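PDB 5U1T: separin from Saccharomyces cerevisiae, which cleaves the MCD1/SCC1 subunit of cohesin at the onset of anaphase as a caspase-like cysteine protease, allowing chromosomes to segregate. Local coordinates for residues A[491-496]-A[515-520]; A[910-915]-A[927-932]; A[936-941]-A[1019-1024]. All blocks are in the same frame, centred on the assembly; numbering follows the deposited sequence.

In the fold
Contact 1 joins two loops on either side of helix 501-509, while contacts 2 and 3 both use helix 927-946, on the opposite side of the chain's centre. The centre of contact 1 is about 63 Å from that of contact 2 and about 77 Å from that of contact 3, with no touch between them. Contacts 2 and 3 are neighbours, their centres about 15 Å apart, and meet where Asn-937 ND2 donates a weak hydrogen bond to Gly-914 O at 3.2 Å. Along the chain the contacts follow one another in series. All three lie away from Cys-1497, the catalytic cysteine by similarity.

Contact 1: A[491-496]-A[515-520]; sequences TKFIEF and NIPSEN
Pro-517 sets its CD-CG edge on one face of the Phe-493 ring, CD over the middle, 3.4 Å from the centroid and 10° off the normal. This is a CH-pi contact, in which the CD methylene, next to the proline nitrogen, meets the pi cloud. CG of the same proline sits nearer the rim, 3.4 Å from Phe-493 CE2, so two pyrrolidine carbons cover the aromatic face. The Ile-516 side chain crosses that of Phe-493 at about a right angle, its CG2 4.1 Å from Phe-493 CD1, a slanting position relative to the ring. Near the root of the side chain, Phe-493 CB packs against the carbonyl of Asn-515, 4.0 Å from its O.

With CG anti to the backbone N (chi1 173°), the phenyl group is placed against Pro-517 CD. Its other face is backed by its own loop: Glu-495 N lies 3.6 Å above the ring plane, offset toward the rim. A leucine here has no aromatic face, and Pro-517 CD would probably be left without its CH-pi partner and Ile-516 CG2 with less to pack on.

Further out, the ring of Phe-493 also meets Tyr-508 of helix 501-509, the planes at about 50°, and the Tyr-508 OH is hydrogen-bonded to Ile-494 O. Ile-516 in turn packs on Phe-529 of helix 523-533. Behind the proline, Asn-520 N donates to Pro-517 O at 3.2 Å, tying it to the short 3-10 segment 518-520. A weak bond from Ser-518 N to Ile-516 O at 2.9 Å closes the turn about Pro-517. The whole is a proline-aromatic CH-pi contact, with the proline at the centre of an inverse gamma turn, joining at the surface the loops before and after helix 501-509.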
loop_
_atom_site.group_PDB
_atom_site.type_symbol
_atom_site.label_atom_id
_atom_site.label_comp_id
_atom_site.label_asym_id
_atom_site.label_seq_id
_atom_site.Cartn_x
_atom_site.Cartn_y
_atom_site.Cartn_z
ATOM N N THR A 491 -30.181 6.246 16.466
ATOM C CA THR A 491 -29.111 5.408 17.005
ATOM C C THR A 491 -29.621 4.041 17.430
ATOM O O THR A 491 -28.841 3.206 17.882
ATOM C CB THR A 491 -28.403 6.083 18.214
ATOM O OG1 THR A 491 -29.368 6.421 19.222
ATOM C CG2 THR A 491 -27.670 7.344 17.770
ATOM N N LYS A 492 -30.930 3.829 17.311
ATOM C CA LYS A 492 -31.540 2.522 17.542
ATOM C C LYS A 492 -32.241 2.092 16.257
ATOM O O LYS A 492 -32.682 2.933 15.468
ATOM C CB LYS A 492 -32.540 2.560 18.709
ATOM C CG LYS A 492 -32.118 3.414 19.917
ATOM C CD LYS A 492 -30.795 2.941 20.537
ATOM C CE LYS A 492 -30.022 4.092 21.216
ATOM N NZ LYS A 492 -28.522 3.948 21.057
ATOM N N PHE A 493 -32.335 0.785 16.046
ATOM C CA PHE A 493 -33.096 0.225 14.936
ATOM C C PHE A 493 -34.586 0.616 14.965
ATOM O O PHE A 493 -35.294 0.319 15.922
ATOM C CB PHE A 493 -32.957 -1.290 14.960
ATOM C CG PHE A 493 -33.816 -1.991 13.977
ATOM C CD1 PHE A 493 -33.441 -2.062 12.640
ATOM C CD2 PHE A 493 -34.991 -2.600 14.379
ATOM C CE1 PHE A 493 -34.245 -2.725 11.716
ATOM C CE2 PHE A 493 -35.790 -3.264 13.471
ATOM C CZ PHE A 493 -35.430 -3.327 12.146
ATOM N N ILE A 494 -35.034 1.307 13.916
ATOM C CA ILE A 494 -36.449 1.547 13.645
ATOM C C ILE A 494 -36.882 0.584 12.559
ATOM O O ILE A 494 -36.350 0.641 11.454
ATOM C CB ILE A 494 -36.725 2.992 13.129
ATOM C CG1 ILE A 494 -36.314 4.067 14.137
ATOM C CG2 ILE A 494 -38.169 3.135 12.696
ATOM C CD1 ILE A 494 -36.687 3.727 15.531
ATOM N N GLU A 495 -37.833 -0.299 12.820
ATOM C CA GLU A 495 -38.317 -1.121 11.706
ATOM C C GLU A 495 -39.315 -0.366 10.847
ATOM O O GLU A 495 -40.504 -0.323 11.155
ATOM C CB GLU A 495 -38.964 -2.392 12.189
ATOM C CG GLU A 495 -39.435 -3.200 11.034
ATOM C CD GLU A 495 -40.072 -4.475 11.477
ATOM O OE1 GLU A 495 -40.177 -5.411 10.657
ATOM O OE2 GLU A 495 -40.476 -4.555 12.653
ATOM N N PHE A 496 -38.842 0.240 9.773
ATOM C CA PHE A 496 -39.685 1.172 9.052
ATOM C C PHE A 496 -40.950 0.528 8.537
ATOM O O PHE A 496 -40.928 -0.593 8.030
ATOM C CB PHE A 496 -38.903 1.809 7.928
ATOM C CG PHE A 496 -37.799 2.691 8.424
ATOM C CD1 PHE A 496 -38.084 3.947 8.935
ATOM C CD2 PHE A 496 -36.472 2.249 8.419
ATOM C CE1 PHE A 496 -37.076 4.757 9.392
ATOM C CE2 PHE A 496 -35.463 3.055 8.886
ATOM C CZ PHE A 496 -35.763 4.311 9.369
ATOM N N ASN A 515 -27.487 -2.854 17.102
ATOM C CA ASN A 515 -28.235 -4.119 17.135
ATOM C C ASN A 515 -29.414 -4.197 16.177
ATOM O O ASN A 515 -30.566 -4.014 16.564
ATOM C CB ASN A 515 -28.749 -4.403 18.546
ATOM C CG ASN A 515 -27.633 -4.451 19.568
ATOM O OD1 ASN A 515 -27.631 -3.676 20.528
ATOM N ND2 ASN A 515 -26.676 -5.360 19.373
ATOM N N ILE A 516 -29.122 -4.503 14.927
ATOM C CA ILE A 516 -30.159 -4.752 13.954
ATOM C C ILE A 516 -30.633 -6.200 14.062
ATOM O O ILE A 516 -29.817 -7.106 14.149
ATOM C CB ILE A 516 -29.646 -4.441 12.555
ATOM C CG1 ILE A 516 -29.399 -2.942 12.450
ATOM C CG2 ILE A 516 -30.639 -4.885 11.517
ATOM C CD1 ILE A 516 -28.186 -2.608 11.665
ATOM N N PRO A 517 -31.964 -6.419 14.103
ATOM C CA PRO A 517 -32.490 -7.791 14.171
ATOM C C PRO A 517 -32.470 -8.501 12.815
ATOM O O PRO A 517 -33.523 -8.899 12.313
ATOM C CB PRO A 517 -33.924 -7.586 14.663
ATOM C CG PRO A 517 -34.286 -6.227 14.197
ATOM C CD PRO A 517 -33.029 -5.408 14.235
ATOM N N SER A 518 -31.287 -8.669 12.234
ATOM C CA SER A 518 -31.187 -9.192 10.877
ATOM C C SER A 518 -31.621 -10.647 10.795
ATOM O O SER A 518 -32.031 -11.110 9.733
ATOM C CB SER A 518 -29.757 -9.036 10.342
ATOM O OG SER A 518 -28.820 -9.724 11.153
ATOM N N GLU A 519 -31.554 -11.369 11.909
ATOM C CA GLU A 519 -31.850 -12.800 11.876
ATOM C C GLU A 519 -33.328 -13.067 11.602
ATOM O O GLU A 519 -33.721 -14.200 11.351
ATOM C CB GLU A 519 -31.414 -13.485 13.171
ATOM C CG GLU A 519 -32.241 -13.153 14.385
ATOM C CD GLU A 519 -31.994 -11.748 14.928
ATOM O OE1 GLU A 519 -31.078 -11.060 14.416
ATOM O OE2 GLU A 519 -32.721 -11.333 15.867
ATOM N N ASN A 520 -34.143 -12.017 11.639
ATOM C CA ASN A 520 -35.527 -12.077 11.164
ATOM C C ASN A 520 -35.642 -12.358 9.662
ATOM O O ASN A 520 -36.734 -12.690 9.169
ATOM C CB ASN A 520 -36.253 -10.760 11.456
ATOM C CG ASN A 520 -36.633 -10.605 12.912
ATOM O OD1 ASN A 520 -36.531 -11.552 13.693
ATOM N ND2 ASN A 520 -37.083 -9.405 13.288
#

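Contact 2: A[910-915]-A[927-932]; sequences KLHLGK and MPKNVI
Lys-929 reaches His-912 by leaving its helix with CG anti to the backbone N (chi1 -168°) and then bending at chi3 and chi4, the last torsion at 89°. On the facing helix, the histidine ring starts on the backbone N side of its CB (chi1 -72°), and although the bond to CB points away from the lysine, the ring comes round to meet it. Lys-929 CE arrives at the ring edge, 3.4 Å from His-912 CD2, with the two side chains at about a right angle. The ammonium NZ also lies in the ring plane, but is 4.4 Å from His-912 NE2 and makes no direct polar bond to it. Were the imidazole protonated, the two like charges would probably disfavour a closer approach.

The aliphatic part of the lysine does the apolar work, its CD lying 3.8 Å from Leu-911 CB. Leu-911 CD2 instead meets a polar group, Asn-930 OD1, at 3.9 Å. Asn-930 is buried, and its OD1 accepts a hydrogen bond from Ile-917 N in the connecting loop.

Just beyond the touching residues, helix 905-912 ends in a Schellman motif. Gly-914 takes a positive phi, where a side chain would jam against the preceding carbonyl oxygen. Asn-933 ND2, one turn on from Lys-929, is hydrogen-bonded to both Leu-911 O and Lys-915 O. Helix 905-912 is thus held to the start of helix 927-946; Leu-913 packs on helix 885-891, and Ile-932 on Leu-1029 and Leu-1034, between helices 1012-1028 and 1036-1054.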
loop_
_atom_site.group_PDB
_atom_site.type_symbol
_atom_site.label_atom_id
_atom_site.label_comp_id
_atom_site.label_asym_id
_atom_site.label_seq_id
_atom_site.Cartn_x
_atom_site.Cartn_y
_atom_site.Cartn_z
ATOM N N LYS A 910 16.685 -16.612 -13.519
ATOM C CA LYS A 910 17.978 -17.142 -13.949
ATOM C C LYS A 910 19.082 -16.256 -13.373
ATOM O O LYS A 910 20.000 -16.750 -12.726
ATOM C CB LYS A 910 18.048 -17.242 -15.468
ATOM C CG LYS A 910 17.447 -18.537 -15.975
ATOM C CD LYS A 910 17.224 -18.546 -17.473
ATOM C CE LYS A 910 16.464 -19.818 -17.860
ATOM N NZ LYS A 910 16.274 -20.066 -19.334
ATOM N N LEU A 911 18.934 -14.945 -13.555
ATOM C CA LEU A 911 19.798 -13.966 -12.903
ATOM C C LEU A 911 19.902 -14.128 -11.376
ATOM O O LEU A 911 20.972 -13.930 -10.835
ATOM C CB LEU A 911 19.343 -12.541 -13.224
ATOM C CG LEU A 911 19.212 -12.167 -14.693
ATOM C CD1 LEU A 911 19.115 -10.666 -14.878
ATOM C CD2 LEU A 911 20.370 -12.724 -15.478
ATOM N N HIS A 912 18.827 -14.473 -10.668
ATOM C CA HIS A 912 18.962 -14.650 -9.214
ATOM C C HIS A 912 19.717 -15.925 -8.868
ATOM O O HIS A 912 20.268 -16.063 -7.777
ATOM C CB HIS A 912 17.604 -14.677 -8.506
ATOM C CG HIS A 912 16.926 -13.350 -8.450
ATOM N ND1 HIS A 912 15.556 -13.215 -8.482
ATOM C CD2 HIS A 912 17.427 -12.095 -8.382
ATOM C CE1 HIS A 912 15.239 -11.931 -8.442
ATOM N NE2 HIS A 912 16.356 -11.231 -8.379
ATOM N N LEU A 913 19.724 -16.868 -9.793
ATOM C CA LEU A 913 20.350 -18.150 -9.541
ATOM C C LEU A 913 21.797 -18.169 -10.028
ATOM O O LEU A 913 22.469 -19.210 -9.979
ATOM C CB LEU A 913 19.549 -19.266 -10.205
ATOM C CG LEU A 913 18.196 -19.597 -9.574
ATOM C CD1 LEU A 913 17.449 -20.503 -10.512
ATOM C CD2 LEU A 913 18.358 -20.256 -8.211
ATOM N N GLY A 914 22.272 -17.011 -10.485
ATOM C CA GLY A 914 23.672 -16.838 -10.821
ATOM C C GLY A 914 23.976 -16.886 -12.305
ATOM O O GLY A 914 25.010 -16.397 -12.722
ATOM N N LYS A 915 23.091 -17.480 -13.102
ATOM C CA LYS A 915 23.264 -17.513 -14.551
ATOM C C LYS A 915 23.375 -16.111 -15.128
ATOM O O LYS A 915 22.844 -15.151 -14.557
ATOM C CB LYS A 915 22.100 -18.220 -15.225
ATOM C CG LYS A 915 22.018 -19.677 -14.923
ATOM C CD LYS A 915 20.842 -20.331 -15.589
ATOM C CE LYS A 915 20.856 -21.813 -15.245
ATOM N NZ LYS A 915 19.685 -22.497 -15.871
ATOM N N MET A 927 20.540 -5.649 -16.837
ATOM C CA MET A 927 21.809 -5.817 -17.512
ATOM C C MET A 927 23.035 -5.777 -16.582
ATOM O O MET A 927 24.015 -6.500 -16.817
ATOM C CB MET A 927 21.936 -4.750 -18.581
ATOM C CG MET A 927 22.906 -5.091 -19.640
ATOM S SD MET A 927 22.500 -6.654 -20.428
ATOM C CE MET A 927 23.655 -6.571 -21.784
ATOM N N PRO A 928 23.008 -4.922 -15.538
ATOM C CA PRO A 928 24.145 -5.010 -14.610
ATOM C C PRO A 928 24.200 -6.307 -13.807
ATOM O O PRO A 928 25.299 -6.753 -13.499
ATOM C CB PRO A 928 23.929 -3.813 -13.672
ATOM C CG PRO A 928 23.135 -2.837 -14.472
ATOM C CD PRO A 928 22.223 -3.687 -15.326
ATOM N N LYS A 929 23.063 -6.888 -13.442
ATOM C CA LYS A 929 23.095 -8.143 -12.699
ATOM C C LYS A 929 23.639 -9.176 -13.658
ATOM O O LYS A 929 24.397 -10.059 -13.278
ATOM C CB LYS A 929 21.709 -8.558 -12.165
ATOM C CG LYS A 929 21.746 -9.718 -11.145
ATOM C CD LYS A 929 20.351 -10.030 -10.560
ATOM C CE LYS A 929 20.373 -10.479 -9.062
ATOM N NZ LYS A 929 20.282 -9.356 -8.024
ATOM N N ASN A 930 23.255 -9.032 -14.919
ATOM C CA ASN A 930 23.669 -9.955 -15.961
ATOM C C ASN A 930 25.201 -10.045 -16.074
ATOM O O ASN A 930 25.781 -11.130 -15.939
ATOM C CB ASN A 930 23.054 -9.539 -17.303
ATOM C CG ASN A 930 23.091 -10.648 -18.331
ATOM O OD1 ASN A 930 23.152 -11.827 -17.990
ATOM N ND2 ASN A 930 23.051 -10.274 -19.598
ATOM N N VAL A 931 25.842 -8.900 -16.306
ATOM C CA VAL A 931 27.296 -8.844 -16.471
ATOM C C VAL A 931 28.041 -9.306 -15.215
ATOM O O VAL A 931 28.996 -10.065 -15.304
ATOM C CB VAL A 931 27.763 -7.428 -16.846
ATOM C CG1 VAL A 931 29.287 -7.357 -16.866
ATOM C CG2 VAL A 931 27.191 -7.032 -18.192
ATOM N N ILE A 932 27.591 -8.856 -14.051
ATOM C CA ILE A 932 28.162 -9.302 -12.785
ATOM C C ILE A 932 28.137 -10.815 -12.685
ATOM O O ILE A 932 29.092 -11.437 -12.249
ATOM C CB ILE A 932 27.408 -8.686 -11.592
ATOM C CG1 ILE A 932 27.899 -7.272 -11.395
ATOM C CG2 ILE A 932 27.679 -9.445 -10.304
ATOM C CD1 ILE A 932 29.410 -7.244 -11.251
#

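Contact 3: A[936-941]-A[1019-1024]; sequences HNMWQK and LKQMKE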
loop_
_atom_site.group_PDB
_atom_site.type_symbol
_atom_site.label_atom_id
_atom_site.label_comp_id
_atom_site.label_asym_id
_atom_site.label_seq_id
_atom_site.Cartn_x
_atom_site.Cartn_y
_atom_site.Cartn_z
ATOM N N HIS A 936 31.492 -13.636 -12.792
ATOM C CA HIS A 936 31.686 -14.773 -11.896
ATOM C C HIS A 936 31.626 -16.115 -12.636
ATOM O O HIS A 936 32.377 -17.037 -12.331
ATOM C CB HIS A 936 30.661 -14.744 -10.755
ATOM C CG HIS A 936 30.804 -13.551 -9.860
ATOM N ND1 HIS A 936 31.712 -13.502 -8.823
ATOM C CD2 HIS A 936 30.170 -12.353 -9.861
ATOM C CE1 HIS A 936 31.621 -12.332 -8.216
ATOM N NE2 HIS A 936 30.702 -11.612 -8.833
ATOM N N ASN A 937 30.758 -16.221 -13.626
ATOM C CA ASN A 937 30.666 -17.457 -14.379
ATOM C C ASN A 937 31.917 -17.676 -15.215
ATOM O O ASN A 937 32.391 -18.804 -15.385
ATOM C CB ASN A 937 29.433 -17.448 -15.276
ATOM C CG ASN A 937 28.174 -17.757 -14.521
ATOM O OD1 ASN A 937 28.204 -18.465 -13.515
ATOM N ND2 ASN A 937 27.053 -17.232 -15.001
ATOM N N MET A 938 32.424 -16.573 -15.746
ATOM C CA MET A 938 33.623 -16.571 -16.544
ATOM C C MET A 938 34.812 -16.982 -15.662
ATOM O O MET A 938 35.643 -17.805 -16.049
ATOM C CB MET A 938 33.818 -15.188 -17.152
ATOM C CG MET A 938 35.036 -15.016 -18.021
ATOM S SD MET A 938 34.935 -13.398 -18.851
ATOM C CE MET A 938 36.533 -13.263 -19.702
ATOM N N TRP A 939 34.864 -16.430 -14.454
ATOM C CA TRP A 939 35.883 -16.803 -13.492
ATOM C C TRP A 939 35.841 -18.298 -13.110
ATOM O O TRP A 939 36.863 -18.965 -13.193
ATOM C CB TRP A 939 35.782 -15.947 -12.224
ATOM C CG TRP A 939 36.842 -16.331 -11.286
ATOM C CD1 TRP A 939 36.715 -17.083 -10.154
ATOM C CD2 TRP A 939 38.230 -16.066 -11.438
ATOM N NE1 TRP A 939 37.943 -17.273 -9.571
ATOM C CE2 TRP A 939 38.890 -16.660 -10.348
ATOM C CE3 TRP A 939 38.979 -15.369 -12.388
ATOM C CZ2 TRP A 939 40.260 -16.580 -10.178
ATOM C CZ3 TRP A 939 40.338 -15.285 -12.222
ATOM C CH2 TRP A 939 40.973 -15.888 -11.124
ATOM N N GLN A 940 34.688 -18.835 -12.698
ATOM C CA GLN A 940 34.647 -20.245 -12.272
ATOM C C GLN A 940 35.155 -21.151 -13.407
ATOM O O GLN A 940 35.822 -22.156 -13.161
ATOM C CB GLN A 940 33.227 -20.661 -11.806
ATOM C CG GLN A 940 32.687 -19.995 -10.500
ATOM C CD GLN A 940 31.218 -20.406 -10.129
ATOM O OE1 GLN A 940 30.414 -20.795 -11.002
ATOM N NE2 GLN A 940 30.879 -20.313 -8.832
ATOM N N LYS A 941 34.870 -20.755 -14.645
ATOM C CA LYS A 941 35.189 -21.552 -15.815
ATOM C C LYS A 941 36.688 -21.519 -16.122
ATOM O O LYS A 941 37.326 -22.566 -16.311
ATOM C CB LYS A 941 34.389 -21.055 -17.016
ATOM C CG LYS A 941 34.595 -21.871 -18.285
ATOM C CD LYS A 941 33.718 -21.346 -19.454
ATOM C CE LYS A 941 33.925 -22.143 -20.771
ATOM N NZ LYS A 941 33.072 -21.630 -21.900
ATOM N N LEU A 1019 42.902 -14.916 -19.663
ATOM C CA LEU A 1019 43.170 -14.026 -18.557
ATOM C C LEU A 1019 43.052 -12.563 -18.972
ATOM O O LEU A 1019 42.501 -11.765 -18.225
ATOM C CB LEU A 1019 44.551 -14.319 -17.975
ATOM C CG LEU A 1019 44.546 -15.521 -17.036
ATOM C CD1 LEU A 1019 45.951 -16.059 -16.849
ATOM C CD2 LEU A 1019 43.936 -15.109 -15.715
ATOM N N LYS A 1020 43.569 -12.207 -20.147
ATOM C CA LYS A 1020 43.448 -10.835 -20.644
ATOM C C LYS A 1020 41.973 -10.490 -20.901
ATOM O O LYS A 1020 41.553 -9.330 -20.836
ATOM C CB LYS A 1020 44.283 -10.643 -21.913
ATOM C CG LYS A 1020 45.797 -10.650 -21.674
ATOM C CD LYS A 1020 46.604 -10.833 -22.976
ATOM C CE LYS A 1020 47.179 -9.514 -23.519
ATOM N NZ LYS A 1020 48.398 -9.706 -24.379
ATOM N N GLN A 1021 41.198 -11.528 -21.175
ATOM C CA GLN A 1021 39.780 -11.418 -21.412
ATOM C C GLN A 1021 39.080 -11.095 -20.102
ATOM O O GLN A 1021 38.222 -10.212 -20.029
ATOM C CB GLN A 1021 39.258 -12.725 -22.006
ATOM C CG GLN A 1021 37.888 -12.660 -22.662
ATOM C CD GLN A 1021 37.315 -14.054 -22.901
ATOM O OE1 GLN A 1021 37.701 -15.025 -22.230
ATOM N NE2 GLN A 1021 36.393 -14.162 -23.852
ATOM N N MET A 1022 39.467 -11.828 -19.066
ATOM C CA MET A 1022 38.993 -11.593 -17.721
ATOM C C MET A 1022 39.413 -10.200 -17.215
ATOM O O MET A 1022 38.635 -9.522 -16.555
ATOM C CB MET A 1022 39.514 -12.693 -16.796
ATOM C CG MET A 1022 38.890 -12.726 -15.410
ATOM S SD MET A 1022 37.153 -13.255 -15.395
ATOM C CE MET A 1022 36.674 -12.672 -13.780
ATOM N N LYS A 1023 40.630 -9.775 -17.528
ATOM C CA LYS A 1023 41.110 -8.458 -17.121
ATOM C C LYS A 1023 40.206 -7.372 -17.698
ATOM O O LYS A 1023 39.856 -6.422 -17.001
ATOM C CB LYS A 1023 42.571 -8.233 -17.572
ATOM C CG LYS A 1023 43.167 -6.874 -17.148
ATOM C CD LYS A 1023 44.553 -6.574 -17.727
ATOM C CE LYS A 1023 44.526 -5.457 -18.806
ATOM N NZ LYS A 1023 43.749 -5.760 -20.108
ATOM N N GLU A 1024 39.821 -7.525 -18.965
ATOM C CA GLU A 1024 39.066 -6.498 -19.678
ATOM C C GLU A 1024 37.568 -6.520 -19.374
ATOM O O GLU A 1024 36.906 -5.480 -19.375
ATOM C CB GLU A 1024 39.302 -6.641 -21.174
ATOM C CG GLU A 1024 40.711 -6.250 -21.546
ATOM C CD GLU A 1024 41.192 -6.895 -22.833
ATOM O OE1 GLU A 1024 40.391 -7.650 -23.437
ATOM O OE2 GLU A 1024 42.360 -6.650 -23.238
#
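Beside Met-938, which meets Gln-1021 across the contact, Asn-937 ND2 is gripped twice on the far side of its helix: it is hydrogen-bonded to Asp-916 OD2, on the loop before helix 927-946, and weakly to Gly-914 O. The contact is largely apolar, led by the two methionines. Met-938 runs out fully extended, all its torsions anti, so that its CE methyl reaches the opposing helix. There it crosses Gln-1021 at a slant, 3.3 Å from CG and about as near to OE1 and CD; the extended glutamine brings its amide alongside the methyl without a polar bond to it. The same CE lies equally near the backbone N of Met-1022.

Met-1022 travels the other way. Its chain bends at chi2 (70°), and its SD slides past Met-938, 3.8 Å from CG of that residue, with the two sulfurs 4.1 Å apart. The bend also brings Met-1022 CE beside Trp-939, 3.7 Å from CB and 3.8 Å from the indole CE3, a slanted approach to the ring.

This is antiparallel helix-helix packing: the axes of the two short segments come within 10.8 Å and run at 158° to each other, and the CA atoms of Trp-939 and Met-1022 are the closest pair. Helix 1036-1054 adds a third element. Trp-939 touches its Leu-1048 and Thr-1049, and Leu-1019 its Leu-1053, so both helices of the contact pack against it. His-936 NE2 is hydrogen-bonded to Glu-1038 OE2 of that helix.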